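Local coordinates for prenyltransference for protein (Lavandula lanata, PDB 5HC8) that makes lavandulyl diphosphate by a head-to-middle condensation, probably of two dimethylallyl diphosphates, on a fold of the cis-prenyltransferase (undecaprenyl diphosphate synthase) family, at residues A[18-23]-A[43-48]; A[47-52]-A[60-65]; A[190-195]-A[221-226]. One frame throughout, in Å; residues are numbered along the deposited sequence.

Contact 1: A[18-23]-A[43-48]; sequences IIIDGH and NNWKHI. With MG (magnesium ion), chain B; PIS (trihydrogen thiodiphosphate), chain C; ISY (3-methylbut-3-enylsulfanyl(phosphonooxy)phosphinic acid), chain F; 61G (2-methylbuta-1,3-diene), chain D.
Ile20 and Trp45 meet where strand 15-19 runs out into the active site: the CD1 methyl of Ile20 comes up to the edge of the indole near its plane, 3.5 Å from CZ2 of Trp45. The two side chains stand at about a right angle. Ile20 holds CG1 between its backbone N and carbonyl carbon (chi1 65°), which lets the same CD1 also reach the diene 61G. Farther back, Ile18 CD1 touches Ile48 CG2 at 3.8 Å in the buried core.

Water 2 joins the polar atoms of the two sides, lying 2.7 Å from His23 NE2 and accepting a weak bond from Trp45 NE1. Through its other ring nitrogen, ND1, His23 donates to PIS O4 over 2.7 Å, in the ring plane and fairly straight (158°), and the His23 backbone N gives the same oxygen a second bond. A leucine in place of His23 would probably leave PIS O4 without its ring donor and water 2 without its imidazole partner. Next to it, Gly22 sits at a helix N-cap with backbone angles that would jam a side chain against the preceding carbonyl.

Asp21 OD1 binds magnesium at 2.1 Å; PIS S1 and O2, ISY O7 and two waters complete six ligands. Asp21 OD2 lies 2.6 Å from water 1 and forms a salt bridge with Arg193. The metal thus draws both diphosphate groups together, while Ile20 gives an apolar wall beside the diene and the isoprenoid tail, with Trp45 backing it from the helix, consistent with a reaction that joins isoprenoid tails.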
loop_
_atom_site.group_PDB
_atom_site.type_symbol
_atom_site.label_atom_id
_atom_site.label_comp_id
_atom_site.label_asym_id
_atom_site.label_seq_id
_atom_site.Cartn_x
_atom_site.Cartn_y
_atom_site.Cartn_z
ATOM N N ILE A 18 7.772 11.138 0.249
ATOM C CA ILE A 18 7.307 11.797 -0.939
ATOM C C ILE A 18 7.557 11.045 -2.234
ATOM O O ILE A 18 8.673 10.634 -2.513
ATOM C CB ILE A 18 7.994 13.185 -1.102
ATOM C CG1 ILE A 18 7.723 14.050 0.145
ATOM C CG2 ILE A 18 7.467 13.883 -2.332
ATOM C CD1 ILE A 18 8.356 15.438 0.111
ATOM N N ILE A 19 6.497 10.832 -2.992
ATOM C CA ILE A 19 6.587 10.318 -4.367
ATOM C C ILE A 19 6.572 11.456 -5.365
ATOM O O ILE A 19 5.567 12.129 -5.545
ATOM C CB ILE A 19 5.416 9.337 -4.657
ATOM C CG1 ILE A 19 5.466 8.142 -3.711
ATOM C CG2 ILE A 19 5.386 8.851 -6.088
ATOM C CD1 ILE A 19 4.317 7.176 -3.890
ATOM N N ILE A 20 7.697 11.654 -6.058
ATOM C CA ILE A 20 7.837 12.701 -7.065
ATOM C C ILE A 20 7.350 12.197 -8.404
ATOM O O ILE A 20 7.541 11.019 -8.776
ATOM C CB ILE A 20 9.329 13.254 -7.122
ATOM C CG1 ILE A 20 10.307 12.199 -7.591
ATOM C CG2 ILE A 20 9.788 13.737 -5.726
ATOM C CD1 ILE A 20 11.754 12.609 -7.482
ATOM N N ASP A 21 6.656 13.073 -9.117
ATOM C CA ASP A 21 6.013 12.697 -10.349
ATOM C C ASP A 21 5.624 13.949 -11.120
ATOM O O ASP A 21 5.528 15.041 -10.527
ATOM C CB ASP A 21 4.793 11.804 -10.030
ATOM C CG ASP A 21 4.379 10.892 -11.202
ATOM O OD1 ASP A 21 5.300 10.593 -11.970
ATOM O OD2 ASP A 21 3.165 10.589 -11.369
ATOM N N GLY A 22 5.300 13.795 -12.396
ATOM C CA GLY A 22 4.698 14.881 -13.175
ATOM C C GLY A 22 5.752 15.710 -13.903
ATOM O O GLY A 22 5.450 16.757 -14.451
ATOM N N HIS A 23 6.983 15.239 -13.940
ATOM C CA HIS A 23 8.079 16.029 -14.558
ATOM C C HIS A 23 7.962 16.175 -16.060
ATOM O O HIS A 23 8.233 17.219 -16.589
ATOM C CB HIS A 23 9.440 15.424 -14.242
ATOM C CG HIS A 23 9.757 15.366 -12.782
ATOM N ND1 HIS A 23 9.389 14.303 -11.980
ATOM C CD2 HIS A 23 10.450 16.203 -11.988
ATOM C CE1 HIS A 23 9.846 14.507 -10.756
ATOM N NE2 HIS A 23 10.495 15.650 -10.739
ATOM N N ASN A 43 16.042 20.388 -8.047
ATOM C CA ASN A 43 16.340 21.665 -7.373
ATOM C C ASN A 43 15.391 22.037 -6.255
ATOM O O ASN A 43 15.767 22.801 -5.401
ATOM C CB ASN A 43 16.395 22.818 -8.372
ATOM C CG ASN A 43 17.620 22.746 -9.289
ATOM O OD1 ASN A 43 18.599 22.032 -9.030
ATOM N ND2 ASN A 43 17.552 23.471 -10.379
ATOM N N ASN A 44 14.171 21.485 -6.248
ATOM C CA ASN A 44 13.239 21.719 -5.147
ATOM C C ASN A 44 13.605 20.960 -3.889
ATOM O O ASN A 44 13.204 21.355 -2.800
ATOM C CB ASN A 44 11.799 21.341 -5.539
ATOM C CG ASN A 44 11.263 22.129 -6.703
ATOM O OD1 ASN A 44 10.372 21.689 -7.426
ATOM N ND2 ASN A 44 11.813 23.292 -6.913
ATOM N N TRP A 45 14.314 19.842 -4.029
ATOM C CA TRP A 45 14.528 18.948 -2.878
ATOM C C TRP A 45 15.148 19.630 -1.668
ATOM O O TRP A 45 14.716 19.432 -0.543
ATOM C CB TRP A 45 15.324 17.750 -3.261
ATOM C CG TRP A 45 14.747 16.815 -4.257
ATOM C CD1 TRP A 45 13.589 16.943 -4.961
ATOM C CD2 TRP A 45 15.347 15.632 -4.712
ATOM N NE1 TRP A 45 13.423 15.892 -5.762
ATOM C CE2 TRP A 45 14.499 15.077 -5.666
ATOM C CE3 TRP A 45 16.564 15.001 -4.439
ATOM C CZ2 TRP A 45 14.808 13.927 -6.361
ATOM C CZ3 TRP A 45 16.858 13.845 -5.115
ATOM C CH2 TRP A 45 15.993 13.330 -6.059
ATOM N N LYS A 46 16.145 20.503 -1.890
ATOM C CA LYS A 46 16.862 21.053 -0.757
ATOM C C LYS A 46 15.935 21.897 0.123
ATOM O O LYS A 46 16.036 21.870 1.326
ATOM C CB LYS A 46 18.150 21.814 -1.208
ATOM C CG LYS A 46 17.881 23.004 -2.086
ATOM C CD LYS A 46 19.144 23.778 -2.489
ATOM C CE LYS A 46 18.777 24.814 -3.572
ATOM N NZ LYS A 46 18.254 24.210 -4.857
ATOM N N HIS A 47 15.026 22.637 -0.487
ATOM C CA HIS A 47 14.140 23.531 0.302
ATOM C C HIS A 47 13.088 22.696 1.033
ATOM O O HIS A 47 12.689 23.011 2.148
ATOM C CB HIS A 47 13.431 24.476 -0.613
ATOM C CG HIS A 47 14.355 25.292 -1.438
ATOM N ND1 HIS A 47 15.240 26.188 -0.877
ATOM C CD2 HIS A 47 14.580 25.314 -2.775
ATOM C CE1 HIS A 47 15.954 26.751 -1.834
ATOM N NE2 HIS A 47 15.574 26.235 -2.995
ATOM N N ILE A 48 12.699 21.579 0.415
ATOM C CA ILE A 48 11.764 20.666 1.078
ATOM C C ILE A 48 12.411 20.009 2.277
ATOM O O ILE A 48 11.780 19.865 3.317
ATOM C CB ILE A 48 11.254 19.635 0.061
ATOM C CG1 ILE A 48 10.336 20.364 -0.921
ATOM C CG2 ILE A 48 10.445 18.565 0.769
ATOM C CD1 ILE A 48 10.186 19.661 -2.222
HETATM MG MG MG B . 5.290 9.602 -13.848
HETATM P P1 PIS C . 5.605 12.106 -15.844
HETATM O O1 PIS C . 7.195 12.081 -15.615
HETATM P P2 PIS C . 8.040 11.546 -14.378
HETATM S S1 PIS C . 7.345 10.080 -14.089
HETATM O O2 PIS C . 4.805 11.516 -14.663
HETATM O O3 PIS C . 5.186 13.547 -16.130
HETATM O O4 PIS C . 7.765 12.531 -13.296
HETATM O O5 PIS C . 5.391 11.126 -17.042
HETATM O O6 PIS C . 9.548 11.440 -14.907
HETATM P P1 ISY F . 3.744 5.378 -12.727
HETATM O O2 ISY F . 5.331 5.450 -12.256
HETATM P P3 ISY F . 6.276 6.708 -12.157
HETATM O O4 ISY F . 3.010 6.755 -12.483
HETATM O O5 ISY F . 2.961 4.198 -12.082
HETATM O O6 ISY F . 3.814 5.113 -14.225
HETATM O O7 ISY F . 5.967 7.691 -13.227
HETATM O O8 ISY F . 7.784 6.189 -12.038
HETATM S S9 ISY F . 5.682 7.664 -10.342
HETATM C C10 ISY F . 6.598 6.707 -9.156
HETATM C C11 ISY F . 7.627 7.709 -8.700
HETATM C C12 ISY F . 9.085 7.357 -8.605
HETATM C C13 ISY F . 10.020 8.375 -8.137
HETATM C C14 ISY F . 9.616 6.086 -9.156
HETATM C CAC 61G D . 11.598 8.810 -11.675
HETATM C CAE 61G D . 11.886 10.329 -11.581
HETATM C CAB 61G D . 13.026 10.984 -10.848
HETATM C CAD 61G D . 10.886 11.199 -12.088
HETATM C CAA 61G D . 9.822 10.517 -12.735
HETATM O O HOH W 1 3.328 9.095 -13.549
HETATM O O HOH W 2 12.360 15.881 -8.732
HETATM O O HOH W 3 5.204 8.781 -15.926
#

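Contact 2: A[47-52]-A[60-65]; sequences HIISRA and LTIWAL. With ISY (3-methylbut-3-enylsulfanyl(phosphonooxy)phosphinic acid), chain F; 61G (2-methylbuta-1,3-diene), chain D.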
loop_
_atom_site.group_PDB
_atom_site.type_symbol
_atom_site.label_atom_id
_atom_site.label_comp_id
_atom_site.label_asym_id
_atom_site.label_seq_id
_atom_site.Cartn_x
_atom_site.Cartn_y
_atom_site.Cartn_z
ATOM N N HIS A 47 15.026 22.637 -0.487
ATOM C CA HIS A 47 14.140 23.531 0.302
ATOM C C HIS A 47 13.088 22.696 1.033
ATOM O O HIS A 47 12.689 23.011 2.148
ATOM C CB HIS A 47 13.431 24.476 -0.613
ATOM C CG HIS A 47 14.355 25.292 -1.438
ATOM N ND1 HIS A 47 15.240 26.188 -0.877
ATOM C CD2 HIS A 47 14.580 25.314 -2.775
ATOM C CE1 HIS A 47 15.954 26.751 -1.834
ATOM N NE2 HIS A 47 15.574 26.235 -2.995
ATOM N N ILE A 48 12.699 21.579 0.415
ATOM C CA ILE A 48 11.764 20.666 1.078
ATOM C C ILE A 48 12.411 20.009 2.277
ATOM O O ILE A 48 11.780 19.865 3.317
ATOM C CB ILE A 48 11.254 19.635 0.061
ATOM C CG1 ILE A 48 10.336 20.364 -0.921
ATOM C CG2 ILE A 48 10.445 18.565 0.769
ATOM C CD1 ILE A 48 10.186 19.661 -2.222
ATOM N N ILE A 49 13.666 19.566 2.132
ATOM C CA ILE A 49 14.346 18.885 3.225
ATOM C C ILE A 49 14.592 19.901 4.377
ATOM O O ILE A 49 14.358 19.620 5.538
ATOM C CB ILE A 49 15.678 18.310 2.743
ATOM C CG1 ILE A 49 15.432 17.169 1.763
ATOM C CG2 ILE A 49 16.525 17.881 3.914
ATOM C CD1 ILE A 49 16.669 16.835 0.892
ATOM N N SER A 50 15.040 21.100 4.016
ATOM C CA SER A 50 15.167 22.202 5.017
ATOM C C SER A 50 13.916 22.436 5.764
ATOM O O SER A 50 13.958 22.541 6.984
ATOM C CB SER A 50 15.433 23.537 4.374
ATOM O OG SER A 50 16.729 23.579 3.991
ATOM N N ARG A 51 12.815 22.575 5.028
ATOM C CA ARG A 51 11.519 22.830 5.635
ATOM C C ARG A 51 11.100 21.706 6.593
ATOM O O ARG A 51 10.679 21.970 7.723
ATOM C CB ARG A 51 10.497 23.125 4.566
ATOM C CG ARG A 51 9.096 23.405 5.055
ATOM C CD ARG A 51 8.958 24.571 6.049
ATOM N NE ARG A 51 9.067 25.826 5.291
ATOM C CZ ARG A 51 8.625 26.987 5.758
ATOM N NH1 ARG A 51 8.080 27.028 6.933
ATOM N NH2 ARG A 51 8.761 28.072 5.046
ATOM N N ALA A 52 11.264 20.439 6.170
ATOM C CA ALA A 52 10.871 19.308 6.993
ATOM C C ALA A 52 11.699 19.325 8.286
ATOM O O ALA A 52 11.168 19.091 9.384
ATOM C CB ALA A 52 11.099 18.000 6.244
ATOM N N LEU A 60 12.593 12.322 6.644
ATOM C CA LEU A 60 12.001 12.653 5.342
ATOM C C LEU A 60 12.589 11.694 4.305
ATOM O O LEU A 60 13.824 11.626 4.153
ATOM C CB LEU A 60 12.404 14.000 4.880
ATOM C CG LEU A 60 11.728 14.429 3.566
ATOM C CD1 LEU A 60 10.230 14.692 3.792
ATOM C CD2 LEU A 60 12.396 15.629 2.958
ATOM N N THR A 61 11.730 10.940 3.657
ATOM C CA THR A 61 12.152 10.071 2.529
ATOM C C THR A 61 11.681 10.633 1.207
ATOM O O THR A 61 10.495 10.961 1.069
ATOM C CB THR A 61 11.583 8.670 2.721
ATOM O OG1 THR A 61 12.143 8.065 3.886
ATOM C CG2 THR A 61 11.947 7.801 1.515
ATOM N N ILE A 62 12.595 10.796 0.246
ATOM C CA ILE A 62 12.222 11.188 -1.107
ATOM C C ILE A 62 12.511 10.016 -2.034
ATOM O O ILE A 62 13.622 9.461 -2.086
ATOM C CB ILE A 62 12.968 12.432 -1.612
ATOM C CG1 ILE A 62 12.628 13.638 -0.744
ATOM C CG2 ILE A 62 12.698 12.665 -3.088
ATOM C CD1 ILE A 62 13.467 14.897 -1.057
ATOM N N TRP A 63 11.480 9.549 -2.713
ATOM C CA TRP A 63 11.655 8.435 -3.681
ATOM C C TRP A 63 12.004 8.977 -5.027
ATOM O O TRP A 63 11.236 9.769 -5.589
ATOM C CB TRP A 63 10.374 7.661 -3.864
ATOM C CG TRP A 63 10.487 6.343 -4.581
ATOM C CD1 TRP A 63 11.548 5.446 -4.607
ATOM C CD2 TRP A 63 9.436 5.712 -5.298
ATOM N NE1 TRP A 63 11.176 4.318 -5.302
ATOM C CE2 TRP A 63 9.874 4.432 -5.672
ATOM C CE3 TRP A 63 8.117 6.062 -5.565
ATOM C CZ2 TRP A 63 9.058 3.563 -6.418
ATOM C CZ3 TRP A 63 7.366 5.218 -6.301
ATOM C CH2 TRP A 63 7.815 3.977 -6.668
ATOM N N ALA A 64 13.166 8.574 -5.558
ATOM C CA ALA A 64 13.681 9.181 -6.821
ATOM C C ALA A 64 13.724 8.186 -7.997
ATOM O O ALA A 64 13.762 8.568 -9.158
ATOM C CB ALA A 64 15.062 9.741 -6.605
ATOM N N LEU A 65 13.758 6.890 -7.696
ATOM C CA LEU A 65 13.968 5.988 -8.818
ATOM C C LEU A 65 13.508 4.617 -8.395
ATOM O O LEU A 65 13.971 4.122 -7.412
ATOM C CB LEU A 65 15.424 5.996 -9.208
ATOM C CG LEU A 65 15.651 5.240 -10.517
ATOM C CD1 LEU A 65 15.353 6.107 -11.727
ATOM C CD2 LEU A 65 17.091 4.746 -10.593
HETATM P P1 ISY F . 3.744 5.378 -12.727
HETATM O O2 ISY F . 5.331 5.450 -12.256
HETATM P P3 ISY F . 6.276 6.708 -12.157
HETATM O O4 ISY F . 3.010 6.755 -12.483
HETATM O O5 ISY F . 2.961 4.198 -12.082
HETATM O O6 ISY F . 3.814 5.113 -14.225
HETATM O O7 ISY F . 5.967 7.691 -13.227
HETATM O O8 ISY F . 7.784 6.189 -12.038
HETATM S S9 ISY F . 5.682 7.664 -10.342
HETATM C C10 ISY F . 6.598 6.707 -9.156
HETATM C C11 ISY F . 7.627 7.709 -8.700
HETATM C C12 ISY F . 9.085 7.357 -8.605
HETATM C C13 ISY F . 10.020 8.375 -8.137
HETATM C C14 ISY F . 9.616 6.086 -9.156
HETATM C CAC 61G D . 11.598 8.810 -11.675
HETATM C CAE 61G D . 11.886 10.329 -11.581
HETATM C CAB 61G D . 13.026 10.984 -10.848
HETATM C CAD 61G D . 10.886 11.199 -12.088
HETATM C CAA 61G D . 9.822 10.517 -12.735
#
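Leu60 pushes its forked end against the sheet-facing side of helix 34-54 and meets three helix residues. Its CD2 methyl lies 3.6 Å from CG1 of Ile49, with the two side chains at about a right angle. The same methyl comes to 4.1 Å from Ile48 CG2, again crosswise, while the other branch, CD1, reaches CB of Ala52. With CG anti to the backbone N (chi1 -176°), Leu60 stretches away from its strand and can spread its two methyls over neighbouring helix positions. Ala52, with only a methyl, fits where the backbones come nearest, its CA 6.9 Å from that of Leu60.

Ile62, two residues on and on the same side of the strand, sends CD1 to within 4.1 Å of Ile49 CG1, also at about a right angle. Ile49 therefore packs against both strand residues through one methylene, and Phe136 of strand 135-140 adds an aromatic neighbour to Ile49 and Ile62.

Trp63 points to the other side of the sheet. One face of its indole carries the isoprenoid part of ISY, with C14 lying 3.5 Å above the plane and offset toward the rim, and its NE1 is tied to the carbonyl of Tyr142. The carbonyl of Ala64 approaches the diene 61G.

Helix and strand segments run nearly antiparallel (159°) with their axes 9.8 Å apart. The connection from strand 15-19 to its parallel neighbour 59-65 runs through helices 23-30 and 34-54, and the second packs on the sheet, a beta-alpha-beta crossover of the cis-prenyltransferase fold, with the ISY analogue and the diene bound near the C-terminal end of strand 59-65.

Contact 3: A[190-195]-A[221-226]; sequences LLIRAA and PDFGEA. With ISY (3-methylbut-3-enylsulfanyl(phosphonooxy)phosphinic acid), chain F.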
loop_
_atom_site.group_PDB
_atom_site.type_symbol
_atom_site.label_atom_id
_atom_site.label_comp_id
_atom_site.label_asym_id
_atom_site.label_seq_id
_atom_site.Cartn_x
_atom_site.Cartn_y
_atom_site.Cartn_z
ATOM N N LEU A 190 2.892 9.898 6.936
ATOM C CA LEU A 190 2.266 10.681 5.871
ATOM C C LEU A 190 3.016 10.389 4.555
ATOM O O LEU A 190 4.229 10.446 4.547
ATOM C CB LEU A 190 2.363 12.179 6.166
ATOM C CG LEU A 190 1.923 13.156 5.100
ATOM C CD1 LEU A 190 0.466 12.995 4.806
ATOM C CD2 LEU A 190 2.259 14.660 5.426
ATOM N N LEU A 191 2.284 10.092 3.492
ATOM C CA LEU A 191 2.863 9.794 2.193
ATOM C C LEU A 191 2.244 10.831 1.289
ATOM O O LEU A 191 1.027 10.917 1.183
ATOM C CB LEU A 191 2.479 8.410 1.704
ATOM C CG LEU A 191 2.890 8.104 0.249
ATOM C CD1 LEU A 191 4.379 7.997 0.167
ATOM C CD2 LEU A 191 2.303 6.733 -0.103
ATOM N N ILE A 192 3.112 11.577 0.636
ATOM C CA ILE A 192 2.719 12.575 -0.308
ATOM C C ILE A 192 3.014 12.110 -1.743
ATOM O O ILE A 192 4.118 11.760 -2.052
ATOM C CB ILE A 192 3.496 13.865 -0.047
ATOM C CG1 ILE A 192 3.163 14.429 1.343
ATOM C CG2 ILE A 192 3.155 14.909 -1.079
ATOM C CD1 ILE A 192 4.104 15.590 1.772
ATOM N N ARG A 193 2.045 12.260 -2.629
ATOM C CA ARG A 193 2.313 12.035 -4.033
ATOM C C ARG A 193 1.842 13.176 -4.883
ATOM O O ARG A 193 0.689 13.522 -4.868
ATOM C CB ARG A 193 1.711 10.719 -4.542
ATOM C CG ARG A 193 1.964 10.475 -6.034
ATOM C CD ARG A 193 1.586 9.073 -6.496
ATOM N NE ARG A 193 1.852 9.023 -7.917
ATOM C CZ ARG A 193 2.281 7.955 -8.581
ATOM N NH1 ARG A 193 2.415 6.765 -8.008
ATOM N NH2 ARG A 193 2.547 8.068 -9.860
ATOM N N ALA A 194 2.804 13.735 -5.618
ATOM C CA ALA A 194 2.603 14.833 -6.511
ATOM C C ALA A 194 2.082 14.334 -7.836
ATOM O O ALA A 194 2.222 13.158 -8.172
ATOM C CB ALA A 194 3.905 15.541 -6.742
ATOM N N ALA A 195 1.425 15.248 -8.556
ATOM C CA ALA A 195 1.030 15.068 -9.964
ATOM C C ALA A 195 -0.322 14.328 -10.213
ATOM O O ALA A 195 -0.636 13.974 -11.336
ATOM C CB ALA A 195 2.184 14.435 -10.797
ATOM N N PRO A 221 7.793 19.582 -10.387
ATOM C CA PRO A 221 8.623 20.783 -10.534
ATOM C C PRO A 221 8.008 22.064 -9.912
ATOM O O PRO A 221 8.753 23.017 -9.628
ATOM C CB PRO A 221 8.762 20.916 -12.050
ATOM C CG PRO A 221 8.757 19.541 -12.528
ATOM C CD PRO A 221 7.638 18.891 -11.663
ATOM N N ASP A 222 6.687 22.099 -9.741
ATOM C CA ASP A 222 5.986 23.235 -9.079
ATOM C C ASP A 222 5.853 23.080 -7.558
ATOM O O ASP A 222 5.329 23.971 -6.889
ATOM C CB ASP A 222 4.588 23.442 -9.700
ATOM C CG ASP A 222 4.646 23.900 -11.139
ATOM O OD1 ASP A 222 5.602 24.641 -11.468
ATOM O OD2 ASP A 222 3.782 23.460 -11.939
ATOM N N PHE A 223 6.371 21.980 -7.013
ATOM C CA PHE A 223 6.115 21.590 -5.645
ATOM C C PHE A 223 7.164 22.211 -4.757
ATOM O O PHE A 223 8.335 21.977 -4.927
ATOM C CB PHE A 223 6.226 20.062 -5.516
ATOM C CG PHE A 223 5.773 19.527 -4.208
ATOM C CD1 PHE A 223 6.633 19.524 -3.119
ATOM C CD2 PHE A 223 4.498 19.001 -4.043
ATOM C CE1 PHE A 223 6.257 19.002 -1.878
ATOM C CE2 PHE A 223 4.122 18.495 -2.796
ATOM C CZ PHE A 223 4.999 18.505 -1.721
ATOM N N GLY A 224 6.737 23.004 -3.803
ATOM C CA GLY A 224 7.675 23.653 -2.907
ATOM C C GLY A 224 7.350 23.509 -1.468
ATOM O O GLY A 224 6.541 22.636 -1.051
ATOM N N GLU A 225 7.935 24.404 -0.691
ATOM C CA GLU A 225 7.738 24.372 0.744
ATOM C C GLU A 225 6.252 24.519 1.146
ATOM O O GLU A 225 5.814 23.887 2.132
ATOM C CB GLU A 225 8.571 25.393 1.450
ATOM C CG GLU A 225 10.050 25.222 1.210
ATOM C CD GLU A 225 10.875 26.245 1.992
ATOM O OE1 GLU A 225 11.700 26.880 1.338
ATOM O OE2 GLU A 225 10.723 26.370 3.230
ATOM N N ALA A 226 5.503 25.389 0.461
ATOM C CA ALA A 226 4.069 25.587 0.819
ATOM C C ALA A 226 3.270 24.251 0.617
ATOM O O ALA A 226 2.310 24.000 1.323
ATOM C CB ALA A 226 3.410 26.712 0.017
HETATM P P1 ISY F . 3.744 5.378 -12.727
HETATM O O2 ISY F . 5.331 5.450 -12.256
HETATM P P3 ISY F . 6.276 6.708 -12.157
HETATM O O4 ISY F . 3.010 6.755 -12.483
HETATM O O5 ISY F . 2.961 4.198 -12.082
HETATM O O6 ISY F . 3.814 5.113 -14.225
HETATM O O7 ISY F . 5.967 7.691 -13.227
HETATM O O8 ISY F . 7.784 6.189 -12.038
HETATM S S9 ISY F . 5.682 7.664 -10.342
HETATM C C10 ISY F . 6.598 6.707 -9.156
HETATM C C11 ISY F . 7.627 7.709 -8.700
HETATM C C12 ISY F . 9.085 7.357 -8.605
HETATM C C13 ISY F . 10.020 8.375 -8.137
HETATM C C14 ISY F . 9.616 6.086 -9.156
#
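Phe223 carries most of this contact, its ring set against the strand side chains Ile192 and Ala194. The CG2 methyl of Ile192 lies 4.1 Å from both CE2 and CZ of Phe223, approaching the ring obliquely. Ala194 adds its CB, 4.4 Å from Phe223 CD2, likewise at a slant. These are loose van der Waals contacts, and the ring leans across the two residues without stacking flat on either.

The backbone of Phe223 stays well clear of the strand, with its CA 7.7 Å from that of Ala194, so a long flat side chain is needed to span the distance. It does so with CG anti to the backbone N (chi1 -171°), the ring swung out from the loop that precedes helix 225-237. Ile192 presents CG2, the branch that is itself anti to its backbone N, and its beta-branched shape suits a strand residue facing a buried ring. Ala194, small as it is, leaves room for the ring to lean toward it. Ile192 also touches Leu228 and Ala231 of helix 225-237, which continue the apolar layer, and Phe220 meets the ring of Phe223 with the planes nearly parallel.

Arg193, between the two, points away from Phe223. Its chain is extended from CG to NE, and NH2 donates to ISY O4 at 3.0 Å in the guanidinium plane, though the bond is bent (135°). Asp21 pairs with the same nitrogen, while Ser201 OG and the Arg199 carbonyl hold NH1, which should fix the rotation of the guanidinium.

Ile192 and Ala194 thus turn to an apolar layer, part of which Phe223 covers together with helix 225-237, while on the other face Arg193, anchored by its neighbours, carries its charge to the ligand and would help to balance the negative charge of the diphosphate.

How the contacts relate
All three contacts are buried and reach one parallel sheet through the neighbouring strands 59-65, 15-19 and 190-193. Contacts 1 and 2 share helix 34-54, including Ile48, whereas contact 3 approaches the same layer from the loop before helix 225-237; Ile48 CD1 packs on Phe223 CD1 at 3.7 Å and joins it to contact 2. The direct contacts across the segments are apolar, with one water link in contact 1, and the differences lie at their ends. Contact 1 carries the metal and thiodiphosphate, contact 2 offers aromatic and backbone surface to the hydrocarbon tails, and contact 3 brings a cationic side chain. Farther out, the salt bridge of Arg51 with Glu225 ties contacts 2 and 3.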